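Local coordinates for PG_0823 protein (Porphyromonas gingivalis, PDB 2FSW), which probably binds DNA through a winged helix-turn-helix fold of the HxlR type and so is likely to regulate transcription, at the interface of chains A and B. Sequence-based numbering; all coordinates share one arbitrary frame. Chains: chain A/B, PG_0823 protein.

Contact 1: the interface of chains A and B. Residues chain A 94-95, 98; chain B 94-95, 98.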
ATOM      1  N   PRO A  94       1.381  -7.173 -10.098  1.00 46.01           N
ATOM      2  CA  PRO A  94       2.368  -7.965  -9.338  1.00 45.71           C
ATOM      3  C   PRO A  94       2.525  -7.547  -7.857  1.00 45.82           C
ATOM      4  O   PRO A  94       2.794  -8.409  -7.016  1.00 45.89           O
ATOM      5  CB  PRO A  94       3.687  -7.739 -10.108  1.00 45.50           C
ATOM      6  CG  PRO A  94       3.274  -7.312 -11.444  1.00 45.55           C
ATOM      7  CD  PRO A  94       1.982  -6.561 -11.299  1.00 45.76           C
ATOM      8  N   ILE A  95       2.396  -6.252  -7.555  1.00 45.17           N
ATOM      9  CA  ILE A  95       2.372  -5.788  -6.161  1.00 45.80           C
ATOM     10  C   ILE A  95       1.218  -6.444  -5.403  1.00 46.14           C
ATOM     11  O   ILE A  95       1.409  -7.039  -4.345  1.00 45.60           O
ATOM     12  CB  ILE A  95       2.249  -4.228  -6.049  1.00 46.34           C
ATOM     13  CG1 ILE A  95       3.478  -3.552  -6.676  1.00 45.76           C
ATOM     14  CG2 ILE A  95       2.107  -3.801  -4.598  1.00 43.90           C
ATOM     15  CD1 ILE A  95       3.241  -2.106  -7.113  1.00 45.65           C
ATOM     16  N   GLU A  98       1.400 -10.072  -4.486  1.00 45.49           N
ATOM     17  CA  GLU A  98       2.180 -10.325  -3.276  1.00 45.47           C
ATOM     18  C   GLU A  98       1.379  -9.995  -2.003  1.00 45.37           C
ATOM     19  O   GLU A  98       1.541 -10.669  -0.970  1.00 46.03           O
ATOM     20  CB  GLU A  98       3.523  -9.565  -3.264  1.00 44.90           C
ATOM     21  CG  GLU A  98       4.497  -9.888  -4.368  1.00 43.54           C
ATOM     22  CD  GLU A  98       5.294 -11.188  -4.172  1.00 45.54           C
ATOM     23  OE1 GLU A  98       5.090 -11.943  -3.188  1.00 45.49           O
ATOM     24  OE2 GLU A  98       6.163 -11.443  -5.027  1.00 46.83           O
TER
ATOM     25  N   PRO B  94       8.782  -9.144   0.143  1.00 50.78           N
ATOM     26  CA  PRO B  94       8.406  -9.394  -1.264  1.00 50.07           C
ATOM     27  C   PRO B  94       7.401  -8.403  -1.872  1.00 49.30           C
ATOM     28  O   PRO B  94       7.453  -8.139  -3.078  1.00 49.67           O
ATOM     29  CB  PRO B  94       7.810 -10.816  -1.219  1.00 49.78           C
ATOM     30  CG  PRO B  94       8.418 -11.431  -0.032  1.00 50.55           C
ATOM     31  CD  PRO B  94       8.504 -10.327   0.977  1.00 50.68           C
ATOM     32  N   ILE B  95       6.493  -7.869  -1.062  1.00 49.01           N
ATOM     33  CA  ILE B  95       5.559  -6.837  -1.528  1.00 49.40           C
ATOM     34  C   ILE B  95       6.347  -5.578  -1.887  1.00 49.81           C
ATOM     35  O   ILE B  95       6.105  -4.954  -2.913  1.00 50.34           O
ATOM     36  CB  ILE B  95       4.483  -6.459  -0.438  1.00 50.47           C
ATOM     37  CG1 ILE B  95       3.618  -7.681  -0.061  1.00 48.58           C
ATOM     38  CG2 ILE B  95       3.603  -5.233  -0.915  1.00 49.22           C
ATOM     39  CD1 ILE B  95       3.000  -7.592   1.326  1.00 49.09           C
ATOM     40  N   GLU B  98       8.420  -5.597  -5.058  1.00 48.55           N
ATOM     41  CA  GLU B  98       7.577  -5.293  -6.192  1.00 48.39           C
ATOM     42  C   GLU B  98       7.222  -3.790  -6.301  1.00 48.51           C
ATOM     43  O   GLU B  98       7.093  -3.272  -7.415  1.00 48.39           O
ATOM     44  CB  GLU B  98       6.307  -6.171  -6.211  1.00 48.06           C
ATOM     45  CG  GLU B  98       6.506  -7.646  -6.552  1.00 49.09           C
ATOM     46  CD  GLU B  98       7.256  -7.924  -7.874  1.00 54.66           C
ATOM     47  OE1 GLU B  98       7.059  -7.251  -8.918  1.00 51.96           O
ATOM     48  OE2 GLU B  98       8.059  -8.873  -7.873  1.00 59.26           O
TER
HETATM   49  O   HOH W   1       8.871  -9.948  -4.859  1.00 54.83           O
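A:Glu98 and B:Glu98 meet where two copies of helix 93-106 pass each other, and every residue of the contact has ordinary helical backbone angles, with A:Pro94 and B:Pro94 one turn ahead of the glutamates. Each glutamate lays its aliphatic stem on the opposite helix. CG of A:Glu98 touches CG of B:Glu98 at 3.7 Å, and the two side chains cross at about a right angle. Both glutamate side chains bend at chi2 (-79° in A:Glu98, similarly in B:Glu98), which carries each carboxylate towards the partner's proline. OE1 of A:Glu98 rests 3.5 Å from ring carbon CB of B:Pro94, and OE1 of B:Glu98 with A:Pro94 forms the twin. The CG1 branch of B:Ile95 packs against CB of A:Glu98 at 3.7 Å. No direct polar bond crosses here; a water bridges OE2 of A:Glu98 (3.1 Å) and the carbonyl O of B:Pro94 (2.9 Å), an example of an acid packing by its stem while water serves an oxygen. The carboxylates are nearly parallel, and OE2 of A:Glu98 stands 4.3 Å from OE2 of B:Glu98, a proximity of like groups that might raise the proton affinity of one of them. The site lies early in the C-terminal helix, at the centre of the two-fold interface.

Contact 2: the interface of chains A and B. Residues chain A 99-100, 102-104, 107; chain B 14-15, 18, 22, 95.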
ATOM      1  N   ILE A  99       0.549  -8.953  -2.073  1.00 45.20           N
ATOM      2  CA  ILE A  99      -0.344  -8.579  -0.961  1.00 45.45           C
ATOM      3  C   ILE A  99      -1.411  -9.644  -0.707  1.00 45.55           C
ATOM      4  O   ILE A  99      -1.704  -9.947   0.437  1.00 45.20           O
ATOM      5  CB  ILE A  99      -1.012  -7.208  -1.193  1.00 45.74           C
ATOM      6  CG1 ILE A  99       0.019  -6.069  -1.093  1.00 45.94           C
ATOM      7  CG2 ILE A  99      -2.148  -6.943  -0.206  1.00 43.70           C
ATOM      8  CD1 ILE A  99      -0.434  -4.815  -1.822  1.00 46.11           C
ATOM      9  N   ALA A 100      -1.987 -10.190  -1.780  1.00 45.73           N
ATOM     10  CA  ALA A 100      -3.006 -11.241  -1.672  1.00 46.33           C
ATOM     11  C   ALA A 100      -2.379 -12.459  -1.022  1.00 46.34           C
ATOM     12  O   ALA A 100      -2.969 -13.063  -0.131  1.00 46.37           O
ATOM     13  CB  ALA A 100      -3.616 -11.597  -3.071  1.00 45.68           C
ATOM     14  N   PHE A 102       0.297 -12.483   1.023  1.00 46.51           N
ATOM     15  CA  PHE A 102       0.457 -12.169   2.443  1.00 47.20           C
ATOM     16  C   PHE A 102      -0.868 -12.341   3.207  1.00 47.66           C
ATOM     17  O   PHE A 102      -0.881 -12.896   4.297  1.00 47.25           O
ATOM     18  CB  PHE A 102       1.048 -10.762   2.662  1.00 45.73           C
ATOM     19  CG  PHE A 102       1.279 -10.417   4.127  1.00 47.83           C
ATOM     20  CD1 PHE A 102       2.534 -10.605   4.714  1.00 45.65           C
ATOM     21  CD2 PHE A 102       0.242  -9.911   4.920  1.00 47.57           C
ATOM     22  CE1 PHE A 102       2.758 -10.298   6.051  1.00 47.74           C
ATOM     23  CE2 PHE A 102       0.457  -9.603   6.279  1.00 48.20           C
ATOM     24  CZ  PHE A 102       1.714  -9.795   6.837  1.00 47.87           C
ATOM     25  N   GLY A 103      -1.968 -11.860   2.625  1.00 48.98           N
ATOM     26  CA  GLY A 103      -3.270 -11.915   3.277  1.00 51.20           C
ATOM     27  C   GLY A 103      -3.722 -13.341   3.510  1.00 52.60           C
ATOM     28  O   GLY A 103      -4.145 -13.684   4.624  1.00 52.70           O
HETATM   29  N   MSE A 104      -3.660 -14.198   2.496  0.60 53.03           N
HETATM   30  CA  MSE A 104      -4.156 -15.557   2.713  0.60 54.50           C
HETATM   31  C   MSE A 104      -3.231 -16.457   3.544  0.60 54.03           C
HETATM   32  O   MSE A 104      -3.695 -17.429   4.130  0.60 54.19           O
HETATM   33  CB  MSE A 104      -4.663 -16.238   1.422  0.60 54.59           C
HETATM   34  CG  MSE A 104      -3.758 -16.211   0.216  0.60 55.21           C
HETATM   35 SE   MSE A 104      -4.662 -16.983  -1.373  0.34 57.09          SE
HETATM   36  CE  MSE A 104      -5.343 -15.391  -2.161  0.60 54.87           C
ATOM     37  N   LEU A 107      -3.037 -13.959   7.440  1.00 50.86           N
ATOM     38  CA  LEU A 107      -4.175 -13.278   8.026  1.00 50.29           C
ATOM     39  C   LEU A 107      -5.421 -14.170   7.969  1.00 49.73           C
ATOM     40  O   LEU A 107      -6.541 -13.694   8.111  1.00 49.29           O
ATOM     41  CB  LEU A 107      -4.397 -11.907   7.362  1.00 50.01           C
ATOM     42  CG  LEU A 107      -3.262 -10.859   7.390  1.00 50.08           C
ATOM     43  CD1 LEU A 107      -3.712  -9.573   6.753  1.00 48.57           C
ATOM     44  CD2 LEU A 107      -2.772 -10.578   8.822  1.00 50.44           C
TER
ATOM     45  N   PRO B  14      -8.428 -11.277   1.019  1.00 62.54           N
ATOM     46  CA  PRO B  14      -7.044 -11.309   1.500  1.00 62.02           C
ATOM     47  C   PRO B  14      -6.318  -9.983   1.225  1.00 61.36           C
ATOM     48  O   PRO B  14      -5.438  -9.586   1.992  1.00 61.62           O
ATOM     49  CB  PRO B  14      -6.420 -12.476   0.713  1.00 62.32           C
ATOM     50  CG  PRO B  14      -7.289 -12.648  -0.490  1.00 61.92           C
ATOM     51  CD  PRO B  14      -8.672 -12.273  -0.046  1.00 62.14           C
ATOM     52  N   VAL B  15      -6.723  -9.291   0.163  1.00 60.19           N
ATOM     53  CA  VAL B  15      -6.138  -8.002  -0.192  1.00 59.49           C
ATOM     54  C   VAL B  15      -6.670  -6.911   0.744  1.00 59.24           C
ATOM     55  O   VAL B  15      -5.902  -6.100   1.264  1.00 58.37           O
ATOM     56  CB  VAL B  15      -6.390  -7.659  -1.696  1.00 59.07           C
ATOM     57  CG1 VAL B  15      -5.837  -6.278  -2.056  1.00 59.11           C
ATOM     58  CG2 VAL B  15      -5.776  -8.723  -2.573  1.00 57.79           C
ATOM     59  N   SER B  18      -5.196  -7.243   4.148  1.00 59.77           N
ATOM     60  CA  SER B  18      -3.807  -6.750   4.165  1.00 59.36           C
ATOM     61  C   SER B  18      -3.720  -5.237   4.223  1.00 59.49           C
ATOM     62  O   SER B  18      -2.882  -4.691   4.947  1.00 58.52           O
ATOM     63  CB  SER B  18      -3.029  -7.289   2.980  1.00 58.59           C
ATOM     64  OG  SER B  18      -2.782  -8.661   3.165  1.00 58.98           O
ATOM     65  N   PHE B  22      -1.409  -2.189   5.922  1.00 62.41           N
ATOM     66  CA  PHE B  22      -0.443  -1.547   5.020  1.00 62.06           C
ATOM     67  C   PHE B  22      -0.882  -0.209   4.449  1.00 62.08           C
ATOM     68  O   PHE B  22      -0.089   0.453   3.773  1.00 61.73           O
ATOM     69  CB  PHE B  22      -0.106  -2.459   3.821  1.00 61.44           C
ATOM     70  CG  PHE B  22       0.482  -3.790   4.189  1.00 60.81           C
ATOM     71  CD1 PHE B  22       0.141  -4.932   3.452  1.00 59.62           C
ATOM     72  CD2 PHE B  22       1.400  -3.916   5.234  1.00 60.35           C
ATOM     73  CE1 PHE B  22       0.676  -6.178   3.774  1.00 57.29           C
ATOM     74  CE2 PHE B  22       1.937  -5.178   5.570  1.00 59.71           C
ATOM     75  CZ  PHE B  22       1.569  -6.306   4.829  1.00 58.52           C
ATOM     76  N   ILE B  95       6.493  -7.869  -1.062  1.00 49.01           N
ATOM     77  CA  ILE B  95       5.559  -6.837  -1.528  1.00 49.40           C
ATOM     78  C   ILE B  95       6.347  -5.578  -1.887  1.00 49.81           C
ATOM     79  O   ILE B  95       6.105  -4.954  -2.913  1.00 50.34           O
ATOM     80  CB  ILE B  95       4.483  -6.459  -0.438  1.00 50.47           C
ATOM     81  CG1 ILE B  95       3.618  -7.681  -0.061  1.00 48.58           C
ATOM     82  CG2 ILE B  95       3.603  -5.233  -0.915  1.00 49.22           C
ATOM     83  CD1 ILE B  95       3.000  -7.592   1.326  1.00 49.09           C
TER
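Between A:Ile99 and B:Ser18 a hydrogen bond and a tight carbon contact coincide, where the C-terminal helix 93-106 of one chain packs on helix 14-22 of the other. The polar part centres on the serine hydroxyl. OG of B:Ser18 lies anti to its own carbonyl carbon (chi1 -72°), and from there it donates to the carbonyl O of A:Ile99 at 3.2 Å, approaching 32° out of the carbonyl plane. OG is also donor to the carbonyl O of B:Pro14, one turn earlier in its own helix, at a shorter 3.0 Å and almost in line with that C=O; its one hydrogen must be shared by, or alternate between, a carbonyl from each chain.

The aliphatic contacts surround this pair. Branch CG2 of A:Ile99 presses on CB of B:Ser18 at 3.3 Å, closer than usual packing, while its other branch, CG1, meets CG2 of B:Ile95 at 3.7 Å, the two isoleucines crossing at about a right angle. CB of A:Ala100 abuts CG2 of B:Val15, and selenomethionine A:Met104 runs alongside the ring of B:Pro14.

The aromatic contact is edge-to-face: the tip CZ of B:Phe22 stands 3.7 Å above one face of the A:Phe102 ring, towards its rim, with the planes 59° apart. Together these contacts clamp the N-terminal helix of one subunit to the C-terminal helix of the other, joining the subunits in the deposited dimer.

Contact 3: the interface of chains A and B. Residues chain A 8-10, 16; chain B 26, 48-50.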
ATOM      1  N   ILE A   8      18.708   6.017   1.723  1.00 68.24           N
ATOM      2  CA  ILE A   8      17.609   6.690   2.437  1.00 66.43           C
ATOM      3  C   ILE A   8      16.379   6.932   1.557  1.00 65.24           C
ATOM      4  O   ILE A   8      16.504   7.159   0.349  1.00 65.18           O
ATOM      5  CB  ILE A   8      18.047   8.037   3.115  1.00 66.47           C
ATOM      6  CG1 ILE A   8      18.161   9.175   2.089  1.00 65.72           C
ATOM      7  CG2 ILE A   8      19.332   7.840   3.950  1.00 66.14           C
ATOM      8  CD1 ILE A   8      18.158  10.574   2.701  1.00 66.55           C
ATOM      9  N   SER A   9      15.200   6.885   2.176  1.00 63.67           N
ATOM     10  CA  SER A   9      13.933   7.115   1.475  1.00 62.15           C
ATOM     11  C   SER A   9      13.623   8.610   1.339  1.00 61.72           C
ATOM     12  O   SER A   9      12.782   9.160   2.058  1.00 61.16           O
ATOM     13  CB  SER A   9      12.780   6.357   2.147  1.00 62.06           C
ATOM     14  OG  SER A   9      12.901   4.963   1.917  1.00 61.07           O
ATOM     15  N   ASP A  10      14.347   9.275   0.442  0.50 60.76           N
ATOM     16  CA  ASP A  10      14.106  10.683   0.139  0.50 59.99           C
ATOM     17  C   ASP A  10      13.137  10.837  -1.031  0.50 59.45           C
ATOM     18  O   ASP A  10      12.240  10.013  -1.229  0.50 59.44           O
ATOM     19  CB  ASP A  10      15.427  11.417  -0.152  0.50 59.79           C
ATOM     20  CG  ASP A  10      16.164  10.867  -1.378  0.50 59.39           C
ATOM     21  OD1 ASP A  10      15.638   9.976  -2.087  0.50 58.23           O
ATOM     22  OD2 ASP A  10      17.288  11.336  -1.635  0.50 58.87           O
ATOM     23  N   ARG A  16       9.258   5.296  -1.915  1.00 49.46           N
ATOM     24  CA  ARG A  16       8.579   6.509  -1.484  1.00 50.19           C
ATOM     25  C   ARG A  16       7.712   7.099  -2.588  1.00 50.00           C
ATOM     26  O   ARG A  16       6.558   7.459  -2.347  1.00 49.90           O
ATOM     27  CB  ARG A  16       9.569   7.551  -0.950  1.00 50.57           C
ATOM     28  CG  ARG A  16       8.843   8.698  -0.292  1.00 51.66           C
ATOM     29  CD  ARG A  16       9.609   9.263   0.858  1.00 55.08           C
ATOM     30  NE  ARG A  16       8.877  10.379   1.441  1.00 56.78           N
ATOM     31  CZ  ARG A  16       9.335  11.151   2.416  1.00 57.73           C
ATOM     32  NH1 ARG A  16      10.547  10.949   2.922  1.00 58.40           N
ATOM     33  NH2 ARG A  16       8.582  12.137   2.872  1.00 59.48           N
TER
ATOM     34  N   TRP B  26       3.084   5.656   5.760  1.00 60.68           N
ATOM     35  CA  TRP B  26       4.416   5.368   6.299  1.00 59.50           C
ATOM     36  C   TRP B  26       4.709   3.906   6.588  1.00 58.38           C
ATOM     37  O   TRP B  26       5.875   3.522   6.675  1.00 58.47           O
ATOM     38  CB  TRP B  26       4.659   6.189   7.576  1.00 59.74           C
ATOM     39  CG  TRP B  26       4.403   7.657   7.428  1.00 59.62           C
ATOM     40  CD1 TRP B  26       3.414   8.376   8.040  1.00 60.13           C
ATOM     41  CD2 TRP B  26       5.150   8.597   6.633  1.00 59.71           C
ATOM     42  NE1 TRP B  26       3.504   9.705   7.686  1.00 60.17           N
ATOM     43  CE2 TRP B  26       4.559   9.870   6.828  1.00 60.07           C
ATOM     44  CE3 TRP B  26       6.270   8.493   5.799  1.00 59.73           C
ATOM     45  CZ2 TRP B  26       5.042  11.026   6.205  1.00 59.64           C
ATOM     46  CZ3 TRP B  26       6.747   9.634   5.180  1.00 59.74           C
ATOM     47  CH2 TRP B  26       6.133  10.888   5.384  1.00 60.12           C
ATOM     48  N   ILE B  48      13.834   8.345   6.726  1.00 65.47           N
ATOM     49  CA  ILE B  48      12.571   8.796   6.121  1.00 65.28           C
ATOM     50  C   ILE B  48      12.336  10.289   6.433  1.00 65.65           C
ATOM     51  O   ILE B  48      11.496  10.627   7.279  1.00 65.88           O
ATOM     52  CB  ILE B  48      11.350   7.940   6.595  1.00 65.27           C
ATOM     53  CG1 ILE B  48      11.701   6.438   6.594  1.00 65.04           C
ATOM     54  CG2 ILE B  48      10.132   8.206   5.711  1.00 65.42           C
ATOM     55  CD1 ILE B  48      10.720   5.535   7.310  1.00 64.76           C
ATOM     56  N   PRO B  49      13.078  11.191   5.759  1.00 65.56           N
ATOM     57  CA  PRO B  49      12.946  12.615   6.087  1.00 65.96           C
ATOM     58  C   PRO B  49      11.582  13.177   5.690  1.00 65.97           C
ATOM     59  O   PRO B  49      11.102  12.937   4.574  1.00 66.20           O
ATOM     60  CB  PRO B  49      14.073  13.272   5.279  1.00 65.87           C
ATOM     61  CG  PRO B  49      14.302  12.327   4.143  1.00 66.15           C
ATOM     62  CD  PRO B  49      14.062  10.961   4.686  1.00 65.57           C
ATOM     63  N   GLY B  50      10.964  13.903   6.617  1.00 65.81           N
ATOM     64  CA  GLY B  50       9.648  14.494   6.396  1.00 65.71           C
ATOM     65  C   GLY B  50       8.580  13.889   7.287  1.00 65.58           C
ATOM     66  O   GLY B  50       7.538  14.504   7.515  1.00 65.62           O
TER
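The guanidinium of A:Arg16 presents one face to the indole of B:Trp26, whose CZ3 stands 3.8 Å above the plane, towards the rim. In this HxlR-like helix-turn-helix protein, the arginine projects from helix 14-22 of one chain to the loop that follows helix 41-47 of the other. At the guanidinium edge, in plane, lie the carbonyl O of A:Ser9 and the carbonyl carbon of B:Pro49. Seen from the indole the same contact is edge-on: NH2 of A:Arg16 lies in the ring plane, 3.7 Å from CH2 of B:Trp26. The planes are 79° apart, so the tryptophan offers its six-membered rim to the arginine and the two groups do not stack.

The arginine's CG is anti to the backbone N (chi1 -170°), and after a turn at chi2 the rest of the chain extends to place NH1 between two carbonyls. Across the interface NH1 donates to the carbonyl O of B:Pro49 at 2.6 Å, 158° at the hydrogen; NH2 adds a weak bond to the same oxygen. Within its own chain NH1 also donates to the carbonyl O of A:Ser9 at 3.0 Å, nearly straight, which ties the N-terminal segment to the arginine and fixes the rotation of the guanidinium. That serine carbonyl O also touches ring carbon CD of B:Pro49 at 3.4 Å, while the CG2 branch of B:Ile48 sits 3.9 Å from NH1 of A:Arg16.

Contact 1 and contact 2 are neighbours, their C-alpha centres about 10 Å apart, and they share B:Ile95, which meets A:Glu98 in the one and A:Ile99 and A:Phe102 in the other. Contact 3 is more distant, about 20 Å from contact 1 and 24 Å from contact 2; it uses helix 14-22 of chain A, the copy of the chain B helix in contact 2. Two-fold symmetry gives each contact a twin. Each subunit thus engages its partner through both its N-terminal region and its C-terminal helix, while contact 3 extends the join to the loop after helix 41-47. Such coupling could influence how two DNA-binding units are spaced.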